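Local coordinates for transketolase (Campylobacter jejuni, PDB 3L84), which belongs to the transketolase family of thiamine diphosphate-dependent enzymes, built as a dimer of three-domain subunits, at residues Gly34-His45 with Gly214-Glu225; Leu577-His588 with Phe595-Glu603. One frame throughout, in Å; residues are numbered along the deposited sequence. Where two conformers were deposited one is given.

Interaction 1 of 2, residues Gly34-His45 with Gly214-Glu225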
loop_
_atom_site.group_PDB
_atom_site.type_symbol
_atom_site.label_atom_id
_atom_site.label_comp_id
_atom_site.label_asym_id
_atom_site.label_seq_id
_atom_site.Cartn_x
_atom_site.Cartn_y
_atom_site.Cartn_z
ATOM N N GLY A 34 24.814 -14.522 10.560
ATOM C CA GLY A 34 24.710 -13.547 11.634
ATOM C C GLY A 34 23.775 -13.968 12.742
ATOM O O GLY A 34 23.981 -13.570 13.876
ATOM N N LEU A 35 22.786 -14.791 12.415
ATOM C CA LEU A 35 21.721 -15.170 13.335
ATOM C C LEU A 35 21.918 -16.569 13.942
ATOM O O LEU A 35 21.153 -16.996 14.812
ATOM C CB LEU A 35 20.353 -15.118 12.658
ATOM C CG LEU A 35 19.863 -13.705 12.349
ATOM C CD1 LEU A 35 18.665 -13.800 11.405
ATOM C CD2 LEU A 35 19.516 -13.011 13.623
ATOM N N ALA A 36 22.949 -17.293 13.519
ATOM C CA ALA A 36 23.063 -18.701 13.892
ATOM C C ALA A 36 23.294 -18.944 15.380
ATOM O O ALA A 36 22.777 -19.928 15.931
ATOM C CB ALA A 36 24.155 -19.384 13.084
ATOM N N ASP A 37 24.017 -18.029 16.028
ATOM C CA ASP A 37 24.239 -18.187 17.455
ATOM C C ASP A 37 22.940 -17.954 18.240
ATOM O O ASP A 37 22.615 -18.704 19.171
ATOM C CB ASP A 37 25.350 -17.246 17.939
ATOM C CG ASP A 37 26.670 -17.492 17.227
ATOM O OD1 ASP A 37 27.061 -18.669 17.040
ATOM O OD2 ASP A 37 27.297 -16.513 16.790
ATOM N N ILE A 38 22.193 -16.917 17.867
ATOM C CA ILE A 38 20.906 -16.647 18.469
ATOM C C ILE A 38 19.964 -17.833 18.316
ATOM O O ILE A 38 19.316 -18.236 19.270
ATOM C CB ILE A 38 20.290 -15.364 17.876
ATOM C CG1 ILE A 38 21.104 -14.127 18.306
ATOM C CG2 ILE A 38 18.786 -15.244 18.257
ATOM C CD1 ILE A 38 20.842 -12.855 17.467
ATOM N N LEU A 39 19.832 -18.368 17.092
ATOM C CA LEU A 39 18.913 -19.503 16.888
ATOM C C LEU A 39 19.332 -20.742 17.656
ATOM O O LEU A 39 18.489 -21.460 18.169
ATOM C CB LEU A 39 18.713 -19.763 15.388
ATOM C CG LEU A 39 17.595 -20.768 15.083
ATOM C CD1 LEU A 39 16.238 -20.387 15.638
ATOM C CD2 LEU A 39 17.511 -20.962 13.559
ATOM N N SER A 40 20.631 -20.987 17.751
ATOM C CA SER A 40 21.096 -22.110 18.537
ATOM C C SER A 40 20.654 -22.031 19.981
ATOM O O SER A 40 20.170 -23.002 20.545
ATOM C CB SER A 40 22.598 -22.187 18.431
ATOM O OG SER A 40 22.914 -22.504 17.099
ATOM N N VAL A 41 20.801 -20.857 20.596
ATOM C CA VAL A 41 20.316 -20.694 21.956
ATOM C C VAL A 41 18.791 -20.748 22.051
ATOM O O VAL A 41 18.217 -21.381 22.914
ATOM C CB VAL A 41 20.821 -19.386 22.564
ATOM C CG1 VAL A 41 20.316 -19.231 23.973
ATOM C CG2 VAL A 41 22.360 -19.358 22.562
ATOM N N LEU A 42 18.124 -20.084 21.111
ATOM C CA LEU A 42 16.666 -20.081 21.085
ATOM C C LEU A 42 16.104 -21.492 20.991
ATOM O O LEU A 42 15.037 -21.756 21.540
ATOM C CB LEU A 42 16.153 -19.206 19.917
ATOM C CG LEU A 42 14.650 -19.020 19.837
ATOM C CD1 LEU A 42 14.032 -18.403 21.084
ATOM C CD2 LEU A 42 14.321 -18.144 18.628
ATOM N N SER A 43 16.792 -22.411 20.318
ATOM C CA SER A 43 16.315 -23.792 20.222
ATOM C C SER A 43 16.086 -24.459 21.591
ATOM O O SER A 43 15.273 -25.382 21.697
ATOM C CB SER A 43 17.251 -24.663 19.377
ATOM O OG SER A 43 18.451 -24.983 20.062
ATOM N N TYR A 44 16.785 -24.007 22.629
ATOM C CA TYR A 44 16.619 -24.544 23.986
ATOM C C TYR A 44 15.419 -23.965 24.696
ATOM O O TYR A 44 15.002 -24.497 25.714
ATOM C CB TYR A 44 17.883 -24.271 24.817
ATOM C CG TYR A 44 19.062 -25.104 24.397
ATOM C CD1 TYR A 44 19.360 -26.292 25.068
ATOM C CD2 TYR A 44 19.841 -24.749 23.302
ATOM C CE1 TYR A 44 20.408 -27.074 24.678
ATOM C CE2 TYR A 44 20.908 -25.544 22.902
ATOM C CZ TYR A 44 21.191 -26.706 23.601
ATOM O OH TYR A 44 22.245 -27.500 23.226
ATOM N N HIS A 45 14.909 -22.836 24.202
ATOM C CA HIS A 45 13.762 -22.176 24.817
ATOM C C HIS A 45 12.439 -22.471 24.102
ATOM O O HIS A 45 11.384 -22.461 24.732
ATOM C CB HIS A 45 13.987 -20.660 24.819
ATOM C CG HIS A 45 15.089 -20.229 25.724
ATOM N ND1 HIS A 45 14.862 -19.809 27.013
ATOM C CD2 HIS A 45 16.423 -20.181 25.533
ATOM C CE1 HIS A 45 16.024 -19.505 27.574
ATOM N NE2 HIS A 45 16.992 -19.739 26.703
ATOM N N GLY A 214 24.938 -10.432 20.027
ATOM C CA GLY A 214 24.273 -11.580 19.421
ATOM C C GLY A 214 25.164 -12.748 19.076
ATOM O O GLY A 214 24.674 -13.741 18.503
ATOM N N HIS A 215 26.454 -12.672 19.420
ATOM C CA HIS A 215 27.381 -13.804 19.286
ATOM C C HIS A 215 27.878 -14.335 20.611
ATOM O O HIS A 215 28.781 -15.183 20.635
ATOM C CB HIS A 215 28.554 -13.446 18.362
ATOM C CG HIS A 215 28.099 -12.979 17.021
ATOM N ND1 HIS A 215 27.297 -13.748 16.205
ATOM C CD2 HIS A 215 28.275 -11.807 16.368
ATOM C CE1 HIS A 215 27.004 -13.070 15.110
ATOM N NE2 HIS A 215 27.599 -11.891 15.178
ATOM N N ASP A 216 27.296 -13.868 21.711
ATOM C CA ASP A 216 27.694 -14.336 23.027
ATOM C C ASP A 216 26.589 -15.195 23.601
ATOM O O ASP A 216 25.515 -14.720 23.948
ATOM C CB ASP A 216 28.030 -13.183 23.966
ATOM C CG ASP A 216 28.635 -13.659 25.277
ATOM O OD1 ASP A 216 27.874 -13.957 26.213
ATOM O OD2 ASP A 216 29.877 -13.755 25.369
ATOM N N TYR A 217 26.861 -16.494 23.705
ATOM C CA TYR A 217 25.815 -17.430 24.080
ATOM C C TYR A 217 25.205 -17.129 25.442
ATOM O O TYR A 217 23.970 -17.210 25.597
ATOM C CB TYR A 217 26.329 -18.875 24.051
ATOM C CG TYR A 217 26.846 -19.277 22.683
ATOM C CD1 TYR A 217 25.998 -19.339 21.591
ATOM C CD2 TYR A 217 28.175 -19.560 22.485
ATOM C CE1 TYR A 217 26.446 -19.665 20.346
ATOM C CE2 TYR A 217 28.652 -19.898 21.227
ATOM C CZ TYR A 217 27.765 -19.937 20.155
ATOM O OH TYR A 217 28.225 -20.223 18.896
ATOM N N GLU A 218 26.050 -16.760 26.403
ATOM C CA GLU A 218 25.562 -16.424 27.720
ATOM C C GLU A 218 24.657 -15.201 27.676
ATOM O O GLU A 218 23.634 -15.180 28.336
ATOM C CB GLU A 218 26.743 -16.239 28.689
ATOM C CG GLU A 218 26.381 -15.846 30.126
ATOM C CD GLU A 218 27.581 -15.768 31.083
ATOM O OE1 GLU A 218 28.736 -15.539 30.633
ATOM O OE2 GLU A 218 27.362 -15.927 32.313
ATOM N N GLU A 219 25.034 -14.172 26.934
ATOM C CA GLU A 219 24.206 -12.960 26.900
ATOM C C GLU A 219 22.859 -13.243 26.211
ATOM O O GLU A 219 21.809 -12.763 26.648
ATOM C CB GLU A 219 24.901 -11.836 26.126
ATOM C CG GLU A 219 26.083 -11.207 26.819
ATOM C CD GLU A 219 26.646 -10.023 26.044
ATOM O OE1 GLU A 219 25.836 -9.180 25.554
ATOM O OE2 GLU A 219 27.904 -9.911 25.947
ATOM N N ILE A 220 22.874 -14.067 25.164
ATOM C CA ILE A 220 21.630 -14.418 24.462
ATOM C C ILE A 220 20.701 -15.164 25.409
ATOM O O ILE A 220 19.513 -14.854 25.519
ATOM C CB ILE A 220 21.884 -15.290 23.227
ATOM C CG1 ILE A 220 22.767 -14.576 22.201
ATOM C CG2 ILE A 220 20.551 -15.710 22.593
ATOM C CD1 ILE A 220 23.507 -15.501 21.198
ATOM N N ASN A 221 21.243 -16.156 26.116
ATOM C CA ASN A 221 20.454 -16.959 27.028
ATOM C C ASN A 221 19.859 -16.086 28.142
ATOM O O ASN A 221 18.662 -16.180 28.422
ATOM C CB ASN A 221 21.263 -18.103 27.615
ATOM C CG ASN A 221 20.438 -18.990 28.466
ATOM O OD1 ASN A 221 19.505 -19.624 27.997
ATOM N ND2 ASN A 221 20.797 -19.085 29.746
ATOM N N LYS A 222 20.675 -15.205 28.725
ATOM C CA LYS A 222 20.213 -14.346 29.804
ATOM C C LYS A 222 19.116 -13.402 29.286
ATOM O O LYS A 222 18.137 -13.161 29.977
ATOM C CB LYS A 222 21.383 -13.541 30.381
ATOM C CG LYS A 222 21.003 -12.645 31.539
ATOM C CD LYS A 222 22.202 -11.895 32.101
ATOM C CE LYS A 222 21.794 -10.983 33.236
ATOM N NZ LYS A 222 22.976 -10.598 34.073
ATOM N N ALA A 223 19.271 -12.875 28.080
ATOM C CA ALA A 223 18.272 -11.977 27.504
ATOM C C ALA A 223 16.946 -12.691 27.276
ATOM O O ALA A 223 15.874 -12.151 27.543
ATOM C CB ALA A 223 18.785 -11.361 26.184
ATOM N N LEU A 224 17.017 -13.914 26.793
ATOM C CA LEU A 224 15.812 -14.697 26.570
ATOM C C LEU A 224 15.120 -15.016 27.872
ATOM O O LEU A 224 13.905 -14.922 27.962
ATOM C CB LEU A 224 16.124 -15.961 25.776
ATOM C CG LEU A 224 16.415 -15.734 24.296
ATOM C CD1 LEU A 224 16.902 -17.029 23.618
ATOM C CD2 LEU A 224 15.185 -15.170 23.547
ATOM N N GLU A 225 15.876 -15.373 28.920
ATOM C CA GLU A 225 15.251 -15.627 30.213
ATOM C C GLU A 225 14.563 -14.371 30.742
ATOM O O GLU A 225 13.452 -14.439 31.251
ATOM C CB GLU A 225 16.264 -16.157 31.230
ATOM C CG GLU A 225 16.790 -17.557 30.917
ATOM C CD GLU A 225 15.740 -18.664 31.071
ATOM O OE1 GLU A 225 14.525 -18.369 31.092
ATOM O OE2 GLU A 225 16.135 -19.846 31.160
HETATM O O HOH W 1 23.754 -14.970 16.109
#

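Interaction 2 of 2, residues Leu577-His588 with Phe595-Glu603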
loop_
_atom_site.group_PDB
_atom_site.type_symbol
_atom_site.label_atom_id
_atom_site.label_comp_id
_atom_site.label_asym_id
_atom_site.label_seq_id
_atom_site.Cartn_x
_atom_site.Cartn_y
_atom_site.Cartn_z
ATOM N N LEU A 577 -24.626 -14.434 -22.303
ATOM C CA LEU A 577 -24.026 -13.364 -23.079
ATOM C C LEU A 577 -24.523 -13.383 -24.518
ATOM O O LEU A 577 -23.852 -13.891 -25.436
ATOM C CB LEU A 577 -22.491 -13.448 -22.995
ATOM C CG LEU A 577 -21.900 -13.414 -21.557
ATOM C CD1 LEU A 577 -20.383 -13.666 -21.590
ATOM C CD2 LEU A 577 -22.242 -12.110 -20.839
ATOM N N LYS A 578 -25.672 -12.768 -24.709
ATOM C CA LYS A 578 -26.337 -12.768 -26.004
ATOM C C LYS A 578 -26.220 -11.427 -26.718
ATOM O O LYS A 578 -26.242 -10.369 -26.086
ATOM C CB LYS A 578 -27.816 -13.064 -25.809
ATOM C CG LYS A 578 -28.115 -14.453 -25.298
ATOM C CD LYS A 578 -27.683 -15.517 -26.249
ATOM C CE LYS A 578 -28.211 -16.883 -25.823
ATOM N NZ LYS A 578 -27.668 -17.889 -26.715
ATOM N N GLY A 579 -26.098 -11.464 -28.034
ATOM C CA GLY A 579 -26.077 -10.243 -28.827
ATOM C C GLY A 579 -24.865 -9.404 -28.525
ATOM O O GLY A 579 -23.775 -9.942 -28.267
ATOM N N GLU A 580 -25.037 -8.088 -28.562
ATOM C CA GLU A 580 -23.947 -7.183 -28.227
ATOM C C GLU A 580 -23.987 -6.968 -26.719
ATOM O O GLU A 580 -25.021 -6.598 -26.131
ATOM C CB GLU A 580 -24.137 -5.883 -28.977
ATOM C CG GLU A 580 -22.959 -4.932 -28.896
ATOM C CD GLU A 580 -23.027 -3.869 -29.984
ATOM O OE1 GLU A 580 -22.139 -3.850 -30.878
ATOM O OE2 GLU A 580 -24.014 -3.101 -30.006
ATOM N N VAL A 581 -22.865 -7.247 -26.061
ATOM C CA VAL A 581 -22.768 -7.272 -24.586
ATOM C C VAL A 581 -22.112 -5.992 -24.128
ATOM O O VAL A 581 -20.999 -5.682 -24.569
ATOM C CB VAL A 581 -21.959 -8.480 -24.120
ATOM C CG1 VAL A 581 -21.904 -8.527 -22.581
ATOM C CG2 VAL A 581 -22.549 -9.815 -24.686
ATOM N N ILE A 582 -22.803 -5.263 -23.258
ATOM C CA ILE A 582 -22.337 -3.998 -22.716
ATOM C C ILE A 582 -22.163 -4.171 -21.206
ATOM O O ILE A 582 -23.130 -4.455 -20.487
ATOM C CB ILE A 582 -23.272 -2.836 -23.009
ATOM C CG1 ILE A 582 -23.541 -2.692 -24.525
ATOM C CG2 ILE A 582 -22.712 -1.527 -22.421
ATOM C CD1 ILE A 582 -24.783 -3.376 -25.028
ATOM N N GLY A 583 -20.933 -3.992 -20.745
ATOM C CA GLY A 583 -20.615 -4.011 -19.317
ATOM C C GLY A 583 -20.750 -2.631 -18.716
ATOM O O GLY A 583 -20.349 -1.642 -19.361
ATOM N N VAL A 584 -21.359 -2.512 -17.544
ATOM C CA VAL A 584 -21.630 -1.247 -16.915
ATOM C C VAL A 584 -21.201 -1.296 -15.441
ATOM O O VAL A 584 -21.731 -2.069 -14.642
ATOM C CB VAL A 584 -23.138 -0.932 -16.992
ATOM C CG1 VAL A 584 -23.407 0.434 -16.386
ATOM C CG2 VAL A 584 -23.675 -1.038 -18.455
ATOM N N GLU A 585 -20.214 -0.473 -15.077
ATOM C CA GLU A 585 -19.698 -0.428 -13.718
ATOM C C GLU A 585 -19.156 0.966 -13.442
ATOM O O GLU A 585 -18.511 1.544 -14.283
ATOM C CB GLU A 585 -18.566 -1.449 -13.502
ATOM C CG GLU A 585 -19.009 -2.878 -13.331
ATOM C CD GLU A 585 -17.899 -3.821 -12.871
ATOM O OE1 GLU A 585 -16.678 -3.613 -13.171
ATOM O OE2 GLU A 585 -18.262 -4.826 -12.260
ATOM N N ALA A 586 -19.341 1.431 -12.216
ATOM C CA ALA A 586 -18.772 2.700 -11.754
ATOM C C ALA A 586 -17.327 2.464 -11.315
ATOM O O ALA A 586 -16.973 2.496 -10.130
ATOM C CB ALA A 586 -19.608 3.317 -10.616
ATOM N N ALA A 587 -16.500 2.175 -12.299
ATOM C CA ALA A 587 -15.090 1.776 -12.094
ATOM C C ALA A 587 -14.408 1.857 -13.430
ATOM O O ALA A 587 -15.070 1.869 -14.471
ATOM C CB ALA A 587 -15.013 0.347 -11.536
ATOM N N HIS A 588 -13.085 1.858 -13.422
ATOM C CA HIS A 588 -12.304 1.746 -14.676
ATOM C C HIS A 588 -11.899 0.318 -14.712
ATOM O O HIS A 588 -10.858 -0.049 -14.130
ATOM C CB HIS A 588 -11.069 2.617 -14.614
ATOM C CG HIS A 588 -10.329 2.674 -15.894
ATOM N ND1 HIS A 588 -8.990 2.943 -15.925
ATOM C CD2 HIS A 588 -10.740 2.598 -17.187
ATOM C CE1 HIS A 588 -8.589 2.975 -17.183
ATOM N NE2 HIS A 588 -9.617 2.749 -17.971
ATOM N N PHE A 595 -15.606 -10.369 -21.268
ATOM C CA PHE A 595 -16.972 -10.838 -21.469
ATOM C C PHE A 595 -17.830 -9.914 -22.286
ATOM O O PHE A 595 -18.868 -10.358 -22.784
ATOM C CB PHE A 595 -17.654 -11.082 -20.115
ATOM C CG PHE A 595 -16.959 -12.072 -19.274
ATOM C CD1 PHE A 595 -16.912 -13.384 -19.681
ATOM C CD2 PHE A 595 -16.380 -11.712 -18.071
ATOM C CE1 PHE A 595 -16.253 -14.334 -18.923
ATOM C CE2 PHE A 595 -15.724 -12.681 -17.298
ATOM C CZ PHE A 595 -15.678 -13.974 -17.756
ATOM N N CYS A 596 -17.423 -8.667 -22.476
ATOM C CA CYS A 596 -18.250 -7.613 -23.058
ATOM C C CYS A 596 -17.653 -7.066 -24.336
ATOM O O CYS A 596 -16.430 -6.978 -24.495
ATOM C CB CYS A 596 -18.399 -6.457 -22.090
ATOM S SG CYS A 596 -19.120 -6.939 -20.497
ATOM N N HIS A 597 -18.511 -6.675 -25.280
ATOM C CA HIS A 597 -18.083 -5.980 -26.484
ATOM C C HIS A 597 -17.763 -4.534 -26.199
ATOM O O HIS A 597 -16.845 -3.963 -26.823
ATOM C CB HIS A 597 -19.152 -6.044 -27.566
ATOM C CG HIS A 597 -19.509 -7.433 -27.956
ATOM N ND1 HIS A 597 -18.805 -8.169 -28.883
ATOM C CD2 HIS A 597 -20.519 -8.220 -27.535
ATOM C CE1 HIS A 597 -19.374 -9.359 -29.012
ATOM N NE2 HIS A 597 -20.423 -9.414 -28.208
ATOM N N LYS A 598 -18.540 -3.937 -25.317
ATOM C CA LYS A 598 -18.389 -2.539 -24.959
ATOM C C LYS A 598 -18.400 -2.422 -23.443
ATOM O O LYS A 598 -19.076 -3.201 -22.790
ATOM C CB LYS A 598 -19.532 -1.677 -25.513
ATOM C CG LYS A 598 -19.651 -1.647 -27.036
ATOM C CD LYS A 598 -20.776 -0.728 -27.470
ATOM C CE LYS A 598 -20.849 -0.698 -28.956
ATOM N NZ LYS A 598 -21.950 0.267 -29.357
ATOM N N VAL A 599 -17.699 -1.432 -22.900
ATOM C CA VAL A 599 -17.663 -1.183 -21.481
ATOM C C VAL A 599 -17.974 0.278 -21.215
ATOM O O VAL A 599 -17.336 1.150 -21.798
ATOM C CB VAL A 599 -16.304 -1.569 -20.883
ATOM C CG1 VAL A 599 -16.194 -1.190 -19.412
ATOM C CG2 VAL A 599 -16.024 -3.057 -21.093
ATOM N N TYR A 600 -18.965 0.503 -20.354
ATOM C CA TYR A 600 -19.452 1.793 -19.936
ATOM C C TYR A 600 -19.057 1.978 -18.481
ATOM O O TYR A 600 -19.725 1.515 -17.579
ATOM C CB TYR A 600 -20.971 1.839 -20.089
ATOM C CG TYR A 600 -21.615 3.203 -20.037
ATOM C CD1 TYR A 600 -21.676 3.998 -21.156
ATOM C CD2 TYR A 600 -22.173 3.690 -18.871
ATOM C CE1 TYR A 600 -22.289 5.222 -21.137
ATOM C CE2 TYR A 600 -22.788 4.914 -18.852
ATOM C CZ TYR A 600 -22.843 5.667 -19.993
ATOM O OH TYR A 600 -23.453 6.911 -20.033
ATOM N N GLY A 601 -17.913 2.645 -18.302
ATOM C CA GLY A 601 -17.296 2.788 -17.001
ATOM C C GLY A 601 -16.872 4.209 -16.747
ATOM O O GLY A 601 -17.443 5.162 -17.300
ATOM N N ILE A 602 -15.826 4.358 -15.931
ATOM C CA ILE A 602 -15.249 5.650 -15.616
ATOM C C ILE A 602 -13.760 5.571 -15.933
ATOM O O ILE A 602 -13.087 4.674 -15.397
ATOM C CB ILE A 602 -15.479 6.003 -14.133
ATOM C CG1 ILE A 602 -16.935 5.930 -13.749
ATOM C CG2 ILE A 602 -14.852 7.385 -13.804
ATOM C CD1 ILE A 602 -17.145 6.059 -12.230
ATOM N N GLU A 603 -13.255 6.512 -16.676
ATOM C CA GLU A 603 -11.839 6.488 -17.121
ATOM C C GLU A 603 -10.988 7.521 -16.407
ATOM O O GLU A 603 -9.756 7.506 -16.566
ATOM C CB GLU A 603 -11.771 6.663 -18.624
ATOM C CG GLU A 603 -12.357 5.495 -19.367
ATOM C CD GLU A 603 -12.219 5.662 -20.858
ATOM O OE1 GLU A 603 -11.255 5.097 -21.433
ATOM O OE2 GLU A 603 -13.054 6.399 -21.453
HETATM O O HOH W 2 -24.165 -1.118 -28.364
HETATM O O HOH W 3 -21.748 -0.654 -32.048
HETATM O O HOH W 4 -9.615 3.163 -20.595
#

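Interaction 1 of 2, residues Gly34-His45 with Gly214-Glu225
Gly34 meets the second segment through its carbonyl oxygen, which lies 3.3 Å from His215 CE1 and also accepts from a water that donates to Gly214 O as well. The same water accepts from Ile38 N, where the helix is kinked, so it bridges Ile38 N and Gly34 O where the direct helix bond is absent. Asp37 follows with the main polar contact. Its OD2 offers the anti lone pair to His215 ND1 at 2.8 Å, with carboxylate and imidazole planes perpendicular, while OD1 takes a weak, not fully settled bond from Tyr217 OH. Arg14 of helix 3-24 forms a salt bridge with OD2, and the far ring nitrogen of His215 bonds to Thr241 N; the imidazole is thus held at both nitrogens. Ile38 lays CG1 against Ile220 CD1, 4.0 Å away. A turn on, Val41 is a knob in the hole made by Tyr217, Ile220, Asn221 and Leu224. With CG1 anti to the backbone N (chi1 -180°), it sends that methyl to Asn221 and CG2 to the ring edge of Tyr217. Leu42 CD1 lies 4.1 Å from Leu224 CD1. Finally, His45 NE2 donates to Asn221 OD1 over 2.8 Å, close to the imidazole plane, while Leu224 CB sits over the ring face in a CH-pi contact, 4.0 Å from the centroid. The helices cross at -53°, and with strand 234-239 behind Ile38 and Leu224 this is the helix-on-sheet layering of an alpha/beta thiamine diphosphate-binding domain.

Interaction 2 of 2, residues Leu577-His588 with Phe595-Glu603
His597 turns the edge of its ring toward the backbone of Val581, CD2 lying so close to Val581 N that the flip of the ring as modelled is doubtful, and crosses the valine side chain at about a right angle. Its CG stands anti to the carbonyl carbon (chi1 -59°), which brings the imidazole alongside the first strand. At the same place Val581 O is gripped twice, by Lys598 N at 3.1 Å, in the carbonyl plane, and by the more bent bond from His597 N. Val581 CG1 reaches the other way, to Phe595 O and Cys596 SG, and Leu577 CD1 packs near the Phe595 ring, which itself meets Phe562 edge-to-face. Cys596 SG lies 3.5 Å from both N and CA of Gly583, a close fit over a residue without a side chain.

The Glu580 and Lys598 side chains cross at a slant, their charged ends, Glu580 OE2 and Lys598 NZ, 4.0 Å apart, beyond a salt bridge, and a water accepting from the ammonium and donating to the carboxylate spans the gap. Strands 580-584 and 598-600 are parallel neighbours at one margin of the mixed sheet of the C-terminal domain, with 598-600 outermost within the chain. Gly583 N bonds to Lys598 O, and Tyr600 N to Gly583 O at 2.7 Å and 174°, nearly straight. On the face shared by Ile582, Val584 and Tyr600, Val584 CG2 lies 4.3 Å from Tyr600 CB, while the phenol swings off to Phe628 of helix 622-629 and bonds through OH to Gly619 O. Beyond the strands, Ala586 centres an inverse gamma turn and touches Ile602 CD1. Glu603 CA lies over one face of the His588 ring, offset toward its rim; a water joins His588 NE2 to Glu603 OE1, and ND1 bonds to Ala464 O of the second subunit.

Overall arrangement
Interaction 1 and interaction 2 lie on opposite sides of the centre of the chain, their own centres 60 Å apart and their nearest atoms about 41 Å apart. They come in series: 34-45 with 214-225 closes in the thiamine diphosphate-binding domain before 577-588 with 595-603 opens in the C-terminal domain, with the pyrimidine-binding domain between them in sequence. They share no sheet. The first joins helices far apart in sequence beside a parallel sheet, whereas the second pairs adjacent strands of a mixed sheet after a short connection. Each joins elements of a single domain, the first by helix packing and the second by strand pairing, and only interaction 2 also touches the second subunit.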